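Local coordinates for protein aminopeptidase N (Francisella tularensis subsp. tularensis, PDB 5DLL) that is a zinc-dependent aminopeptidase of the M1 family that releases N-terminal residues from peptides, probably in the degradation of intracellular peptides left by protein breakdown, at residues Lys549-Glu552 and Lys553-Leu556; Leu555-Ile558 and Val559-Asn563; Asp588-Leu591 and Asn592-Ser596. All coordinates share one frame; numbering follows the deposited sequence.

In the fold
Followed from the N-terminal side, the chain leaves the Ig-like domain along strand 545-547 and enters contact 1, where 549-552 turns into helix 552-561. Contact 2 continues on the same helix, shares Leu555 and Leu556 with contact 1, and runs past the helix's last residue, Tyr561, into Asp562. Contact 3 comes later in series, on helix 588-598 after helix 565-581. All three are local, each made between adjoining segments, so none closes a long loop and none encloses another. Leu556 joins them in space: its CD2 lies 3.5 Å from Glu589 O, and its CG 4.2 Å from Ala593 CB. Together they mark the passage from the Ig-like domain into helices 552-561 and 588-598 of the C-terminal helical domain.

Contact 1 (Lys549-Glu552 and Lys553-Leu556); sequences KRSE and KDLL
Ser551 and Asp554 meet where the chain turns into helix 552-561. Ser551 is the N-cap: its OG accepts a weak bond from Asp554 N, at 3.4 Å with an N-H...O angle of 156°. With chi1 at 61°, OG lies between the backbone N and the carbonyl carbon of its own residue, which turns it back over the first helical turn. The Asp554 carboxylate stands beside the same hydroxyl, OD1 being 3.2 Å from Ser551 OG, but the angle there is poor and no hydrogen bond is assigned.

The close packing lies on the face carrying Leu555, which is buried against Ser571 and Ile575 of helix 565-581. Ser551 O accepts from Leu555 N at 3.3 Å, and the leucine's CG also sits 3.6 Å from that oxygen. From the loop, Arg550 runs extended from CG to NE and crosses the Leu555 side chain at about a right angle, NE passing 3.7 Å from Leu555 CD2. This is an N-terminal helix cap at the passage from strand 545-547 of the Ig-like domain into the helical C-terminal domain. The guanidinium reaches beyond the helix start, where the bond from Arg550 NH1 to Ala534 O links the junction to strand 533-535 of the Ig-like domain.

One residue into the helix, Glu552 O accepts from Leu556 N at 2.8 Å. The Glu552 side chain leads off from this turn, CG anti to the backbone N (chi1 174°), and its OE2 is hydrogen-bonded to Asn587 ND2. The solvent side is that of Ser551 and Lys553, both exposed: the lysine touches the preceding segment through its CB, 3.7 Å from Glu552 C, while its extended chain makes no further contact with 549-552.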
loop_
_atom_site.group_PDB
_atom_site.type_symbol
_atom_site.label_atom_id
_atom_site.label_comp_id
_atom_site.label_asym_id
_atom_site.label_seq_id
_atom_site.Cartn_x
_atom_site.Cartn_y
_atom_site.Cartn_z
ATOM N N LYS A 549 13.609 17.685 22.851
ATOM C CA LYS A 549 13.748 19.134 22.782
ATOM C C LYS A 549 15.215 19.499 22.569
ATOM O O LYS A 549 16.077 19.102 23.356
ATOM C CB LYS A 549 13.218 19.780 24.069
ATOM C CG LYS A 549 13.309 21.301 24.121
ATOM C CD LYS A 549 12.547 21.969 22.986
ATOM C CE LYS A 549 12.515 23.479 23.157
ATOM N NZ LYS A 549 11.813 24.154 22.033
ATOM N N ARG A 550 15.490 20.243 21.498
ATOM C CA ARG A 550 16.845 20.727 21.223
ATOM C C ARG A 550 16.861 21.905 20.249
ATOM O O ARG A 550 15.892 22.140 19.522
ATOM C CB ARG A 550 17.733 19.592 20.707
ATOM C CG ARG A 550 17.133 18.780 19.575
ATOM C CD ARG A 550 18.093 17.683 19.161
ATOM N NE ARG A 550 17.477 16.713 18.262
ATOM C CZ ARG A 550 18.083 15.621 17.800
ATOM N NH1 ARG A 550 19.340 15.343 18.146
ATOM N NH2 ARG A 550 17.428 14.798 16.987
ATOM N N SER A 551 17.980 22.630 20.243
ATOM C CA SER A 551 18.116 23.896 19.514
ATOM C C SER A 551 18.185 23.731 17.999
ATOM O O SER A 551 18.417 22.634 17.494
ATOM C CB SER A 551 19.380 24.616 19.977
ATOM O OG SER A 551 20.523 23.822 19.706
ATOM N N GLU A 552 17.998 24.843 17.287
ATOM C CA GLU A 552 18.078 24.861 15.826
ATOM C C GLU A 552 19.486 24.539 15.328
ATOM O O GLU A 552 19.632 23.907 14.282
ATOM C CB GLU A 552 17.619 26.216 15.260
ATOM C CG GLU A 552 17.811 26.369 13.750
ATOM C CD GLU A 552 17.119 27.593 13.161
ATOM O OE1 GLU A 552 15.953 27.863 13.525
ATOM O OE2 GLU A 552 17.735 28.277 12.313
ATOM N N LYS A 553 20.512 24.969 16.065
ATOM C CA LYS A 553 21.899 24.700 15.674
ATOM C C LYS A 553 22.254 23.217 15.807
ATOM O O LYS A 553 23.031 22.693 15.009
ATOM C CB LYS A 553 22.885 25.544 16.486
ATOM C CG LYS A 553 24.257 25.656 15.832
ATOM C CD LYS A 553 25.328 26.132 16.802
ATOM C CE LYS A 553 26.697 26.138 16.138
ATOM N NZ LYS A 553 27.804 26.364 17.106
ATOM N N ASP A 554 21.692 22.553 16.818
ATOM C CA ASP A 554 21.844 21.100 16.977
ATOM C C ASP A 554 21.225 20.342 15.805
ATOM O O ASP A 554 21.813 19.387 15.303
ATOM C CB ASP A 554 21.216 20.614 18.290
ATOM C CG ASP A 554 22.107 20.853 19.494
ATOM O OD1 ASP A 554 22.990 21.733 19.424
ATOM O OD2 ASP A 554 21.923 20.159 20.514
ATOM N N LEU A 555 20.036 20.765 15.383
ATOM C CA LEU A 555 19.382 20.186 14.207
ATOM C C LEU A 555 20.141 20.549 12.927
ATOM O O LEU A 555 20.256 19.733 12.015
ATOM C CB LEU A 555 17.920 20.650 14.107
ATOM C CG LEU A 555 16.969 20.201 15.226
ATOM C CD1 LEU A 555 15.642 20.938 15.140
ATOM C CD2 LEU A 555 16.745 18.697 15.183
ATOM N N LEU A 556 20.668 21.770 12.877
ATOM C CA LEU A 556 21.441 22.243 11.724
ATOM C C LEU A 556 22.765 21.478 11.591
ATOM O O LEU A 556 23.265 21.284 10.483
ATOM C CB LEU A 556 21.708 23.752 11.838
ATOM C CG LEU A 556 21.351 24.629 10.636
ATOM C CD1 LEU A 556 19.902 24.443 10.211
ATOM C CD2 LEU A 556 21.632 26.087 10.979
#

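Contact 2 (Leu555-Ile558 and Val559-Asn563); sequences LLHI and VKYDN
Leu555 O accepts from Val559 N at 2.9 Å, and His557 O from Tyr561 N at 3.0 Å, two regular i to i+4 bonds of helix 552-561. Between them Lys560 N is held less firmly, by weak bonds to both Leu556 O and His557 O. The last turn is slacker: Asp562 N reaches Ile558 O at 3.3 Å, and Asp562 is the first residue to leave helical phi/psi.

On one flank the rings of His557 and Tyr561 meet. The tyrosine presents CD2 over one face of the imidazole, offset toward its rim and 3.4 Å from His557 CE1. The planes stand at 49°, with centroids 4.8 Å apart, so the pair is neither a parallel stack nor a T-shaped one. Two different first torsions converge here: His557 has CG anti to its backbone N (chi1 -164°), whereas Tyr561 has CG beside its own N (chi1 -66°). The imidazole's NE2 is also hydrogen-bonded to Asn503 O, which helps fix the ring's rotation. Lys560 CG lies over the centre of one face of the tyrosine.

The buried flank pairs Ile558 with Asp562, side by side and pointing the same way, Ile558 CG2 lying 3.6 Å from Asp562 OD2. Although buried, this carboxylate has polar partners at both oxygens: OD2 is hydrogen-bonded to Ser535 OG, while OD1 forms a salt bridge with Arg538 and accepts from Asn564 N. The result is a helix C-terminus whose side chains pack on Ile502 of strand 495-502 and on Val533 of strand 533-535, with Ser535 and Arg538 holding the Asp562 carboxylate, where the C-terminal helical domain abuts the Ig-like domain.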
loop_
_atom_site.group_PDB
_atom_site.type_symbol
_atom_site.label_atom_id
_atom_site.label_comp_id
_atom_site.label_asym_id
_atom_site.label_seq_id
_atom_site.Cartn_x
_atom_site.Cartn_y
_atom_site.Cartn_z
ATOM N N LEU A 555 20.036 20.765 15.383
ATOM C CA LEU A 555 19.382 20.186 14.207
ATOM C C LEU A 555 20.141 20.549 12.927
ATOM O O LEU A 555 20.256 19.733 12.015
ATOM C CB LEU A 555 17.920 20.650 14.107
ATOM C CG LEU A 555 16.969 20.201 15.226
ATOM C CD1 LEU A 555 15.642 20.938 15.140
ATOM C CD2 LEU A 555 16.745 18.697 15.183
ATOM N N LEU A 556 20.668 21.770 12.877
ATOM C CA LEU A 556 21.441 22.243 11.724
ATOM C C LEU A 556 22.765 21.478 11.591
ATOM O O LEU A 556 23.265 21.284 10.483
ATOM C CB LEU A 556 21.708 23.752 11.838
ATOM C CG LEU A 556 21.351 24.629 10.636
ATOM C CD1 LEU A 556 19.902 24.443 10.211
ATOM C CD2 LEU A 556 21.632 26.087 10.979
ATOM N N HIS A 557 23.323 21.052 12.725
ATOM C CA HIS A 557 24.524 20.209 12.741
ATOM C C HIS A 557 24.223 18.797 12.214
ATOM O O HIS A 557 25.029 18.217 11.485
ATOM C CB HIS A 557 25.105 20.134 14.163
ATOM C CG HIS A 557 26.517 19.629 14.221
ATOM N ND1 HIS A 557 27.610 20.461 14.096
ATOM C CD2 HIS A 557 27.013 18.381 14.398
ATOM C CE1 HIS A 557 28.718 19.747 14.190
ATOM N NE2 HIS A 557 28.383 18.482 14.371
ATOM N N ILE A 558 23.062 18.255 12.583
ATOM C CA ILE A 558 22.617 16.951 12.080
ATOM C C ILE A 558 22.357 17.027 10.576
ATOM O O ILE A 558 22.709 16.114 9.834
ATOM C CB ILE A 558 21.358 16.447 12.827
ATOM C CG1 ILE A 558 21.711 16.108 14.280
ATOM C CG2 ILE A 558 20.773 15.213 12.152
ATOM C CD1 ILE A 558 20.514 15.868 15.175
ATOM N N VAL A 559 21.760 18.127 10.131
ATOM C CA VAL A 559 21.516 18.341 8.703
ATOM C C VAL A 559 22.827 18.415 7.910
ATOM O O VAL A 559 22.886 17.970 6.763
ATOM C CB VAL A 559 20.686 19.627 8.458
ATOM C CG1 VAL A 559 20.601 19.954 6.969
ATOM C CG2 VAL A 559 19.290 19.481 9.053
ATOM N N LYS A 560 23.870 18.967 8.526
ATOM C CA LYS A 560 25.145 19.201 7.845
ATOM C C LYS A 560 26.079 17.976 7.797
ATOM O O LYS A 560 26.645 17.675 6.743
ATOM C CB LYS A 560 25.864 20.388 8.498
ATOM C CG LYS A 560 27.018 20.955 7.687
ATOM C CD LYS A 560 27.619 22.177 8.367
ATOM C CE LYS A 560 28.952 22.572 7.750
ATOM N NZ LYS A 560 28.796 23.146 6.386
ATOM N N TYR A 561 26.229 17.274 8.924
ATOM C CA TYR A 561 27.296 16.269 9.087
ATOM C C TYR A 561 26.858 14.804 9.254
ATOM O O TYR A 561 27.702 13.909 9.170
ATOM C CB TYR A 561 28.177 16.642 10.289
ATOM C CG TYR A 561 28.982 17.914 10.118
ATOM C CD1 TYR A 561 30.031 17.982 9.203
ATOM C CD2 TYR A 561 28.712 19.043 10.891
ATOM C CE1 TYR A 561 30.777 19.140 9.052
ATOM C CE2 TYR A 561 29.454 20.205 10.746
ATOM C CZ TYR A 561 30.485 20.248 9.826
ATOM O OH TYR A 561 31.223 21.400 9.679
ATOM N N ASP A 562 25.571 14.554 9.500
ATOM C CA ASP A 562 25.090 13.193 9.791
ATOM C C ASP A 562 25.182 12.277 8.564
ATOM O O ASP A 562 24.776 12.658 7.466
ATOM C CB ASP A 562 23.641 13.241 10.303
ATOM C CG ASP A 562 23.151 11.903 10.874
ATOM O OD1 ASP A 562 23.840 10.868 10.734
ATOM O OD2 ASP A 562 22.053 11.888 11.471
ATOM N N ASN A 563 25.722 11.073 8.766
ATOM C CA ASN A 563 25.759 10.044 7.723
ATOM C C ASN A 563 24.358 9.658 7.259
ATOM O O ASN A 563 24.124 9.489 6.061
ATOM C CB ASN A 563 26.478 8.781 8.219
ATOM C CG ASN A 563 27.993 8.922 8.227
ATOM O OD1 ASN A 563 28.581 9.549 7.344
ATOM N ND2 ASN A 563 28.636 8.310 9.215
#

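Contact 3 (Asp588-Leu591 and Asn592-Ser596); sequences DEFL and NAFKS
Phe590 and Phe594 both hold CG anti to the backbone N, with chi1 of 178° and -152°, and with the four-residue spacing this shared setting lays the two rings along the same flank of helix 588-598. They lie side by side and point the same way. Phe590 brings its far end, CZ, to 4.0 Å from Phe594 CD1, while CE2 is almost as near. The planes are inclined at 32° and the centroids stand 5.7 Å apart, evidence of an oblique apolar contact, neither a stack nor an edge-to-face pair.

Backbone bonding sets this one-turn spacing. Phe594 N donates to Phe590 O at 2.9 Å, and Phe594 CB also lies against Leu591 O. The next bond, Lys595 N to Leu591 O, is 2.8 Å long. Toward the start of the helix the grip relaxes, and Asn592 N reaches Asp588 O only weakly at 3.4 Å. The Asn592 amide folds back along the same turn, leaving ND2 3.1 Å from Asp588 O, but the angle is poor and this is not counted as a hydrogen bond.

On another side, Ser596 OG bends back to donate to Ala593 O at 2.8 Å, arriving above the carbonyl plane. A second oxygen of this turn, Asn592 O, takes the Ser596 backbone N.

Buried and exposed residues separate round the helix. Phe590 packs on Leu572 and Ile575 of helix 565-581, and Leu591 and Phe594 both reach Leu643 of helix 629-646; Asp588, Glu589 and Asn592 are exposed. An amphipathic helix with one aromatic pair spaced i to i+4, it packs against helices 565-581 and 629-646, as expected in the ARM-like helical domain that ends M1 aminopeptidases of this type.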
loop_
_atom_site.group_PDB
_atom_site.type_symbol
_atom_site.label_atom_id
_atom_site.label_comp_id
_atom_site.label_asym_id
_atom_site.label_seq_id
_atom_site.Cartn_x
_atom_site.Cartn_y
_atom_site.Cartn_z
ATOM N N ASP A 588 19.757 33.001 8.829
ATOM C CA ASP A 588 20.920 33.115 7.941
ATOM C C ASP A 588 21.696 31.789 7.860
ATOM O O ASP A 588 22.095 31.358 6.777
ATOM C CB ASP A 588 21.843 34.247 8.422
ATOM C CG ASP A 588 22.439 35.058 7.278
ATOM O OD1 ASP A 588 21.991 34.900 6.122
ATOM O OD2 ASP A 588 23.347 35.875 7.543
ATOM N N GLU A 589 21.896 31.145 9.010
ATOM C CA GLU A 589 22.579 29.853 9.070
ATOM C C GLU A 589 21.724 28.753 8.444
ATOM O O GLU A 589 22.255 27.752 7.956
ATOM C CB GLU A 589 22.929 29.478 10.516
ATOM C CG GLU A 589 24.059 30.302 11.122
ATOM C CD GLU A 589 23.623 31.689 11.567
ATOM O OE1 GLU A 589 22.637 31.788 12.327
ATOM O OE2 GLU A 589 24.265 32.684 11.161
ATOM N N PHE A 590 20.405 28.940 8.471
ATOM C CA PHE A 590 19.470 28.030 7.806
ATOM C C PHE A 590 19.638 28.077 6.285
ATOM O O PHE A 590 19.786 27.039 5.646
ATOM C CB PHE A 590 18.022 28.373 8.191
ATOM C CG PHE A 590 16.989 27.515 7.515
ATOM C CD1 PHE A 590 16.692 26.248 8.003
ATOM C CD2 PHE A 590 16.309 27.974 6.392
ATOM C CE1 PHE A 590 15.742 25.452 7.381
ATOM C CE2 PHE A 590 15.358 27.184 5.766
ATOM C CZ PHE A 590 15.075 25.920 6.261
ATOM N N LEU A 591 19.615 29.281 5.720
ATOM C CA LEU A 591 19.803 29.477 4.277
ATOM C C LEU A 591 21.043 28.772 3.724
ATOM O O LEU A 591 21.001 28.204 2.632
ATOM C CB LEU A 591 19.912 30.971 3.960
ATOM C CG LEU A 591 18.619 31.781 4.026
ATOM C CD1 LEU A 591 18.924 33.263 4.184
ATOM C CD2 LEU A 591 17.765 31.529 2.793
ATOM N N ASN A 592 22.143 28.826 4.470
ATOM C CA ASN A 592 23.418 28.286 3.999
ATOM C C ASN A 592 23.499 26.770 4.116
ATOM O O ASN A 592 24.181 26.130 3.317
ATOM C CB ASN A 592 24.590 28.944 4.732
ATOM C CG ASN A 592 24.733 30.418 4.394
ATOM O OD1 ASN A 592 24.713 30.808 3.222
ATOM N ND2 ASN A 592 24.881 31.246 5.421
ATOM N N ALA A 593 22.820 26.199 5.110
ATOM C CA ALA A 593 22.660 24.742 5.193
ATOM C C ALA A 593 21.759 24.249 4.053
ATOM O O ALA A 593 21.992 23.189 3.470
ATOM C CB ALA A 593 22.082 24.340 6.542
ATOM N N PHE A 594 20.743 25.045 3.742
ATOM C CA PHE A 594 19.827 24.783 2.631
ATOM C C PHE A 594 20.553 24.852 1.286
ATOM O O PHE A 594 20.326 24.028 0.403
ATOM C CB PHE A 594 18.696 25.818 2.663
ATOM C CG PHE A 594 17.403 25.342 2.070
ATOM C CD1 PHE A 594 16.540 24.547 2.810
ATOM C CD2 PHE A 594 17.026 25.727 0.791
ATOM C CE1 PHE A 594 15.335 24.121 2.277
ATOM C CE2 PHE A 594 15.821 25.308 0.254
ATOM C CZ PHE A 594 14.977 24.502 0.996
ATOM N N LYS A 595 21.420 25.852 1.148
ATOM C CA LYS A 595 22.226 26.051 -0.056
ATOM C C LYS A 595 23.181 24.875 -0.309
ATOM O O LYS A 595 23.338 24.428 -1.447
ATOM C CB LYS A 595 23.028 27.359 0.073
ATOM C CG LYS A 595 23.778 27.786 -1.184
ATOM C CD LYS A 595 24.916 28.754 -0.872
ATOM C CE LYS A 595 24.427 30.174 -0.617
ATOM N NZ LYS A 595 24.094 30.896 -1.877
ATOM N N SER A 596 23.816 24.388 0.754
ATOM C CA SER A 596 24.819 23.329 0.638
ATOM C C SER A 596 24.187 21.999 0.248
ATOM O O SER A 596 24.762 21.240 -0.533
ATOM C CB SER A 596 25.587 23.171 1.952
ATOM O OG SER A 596 24.727 22.731 2.988
#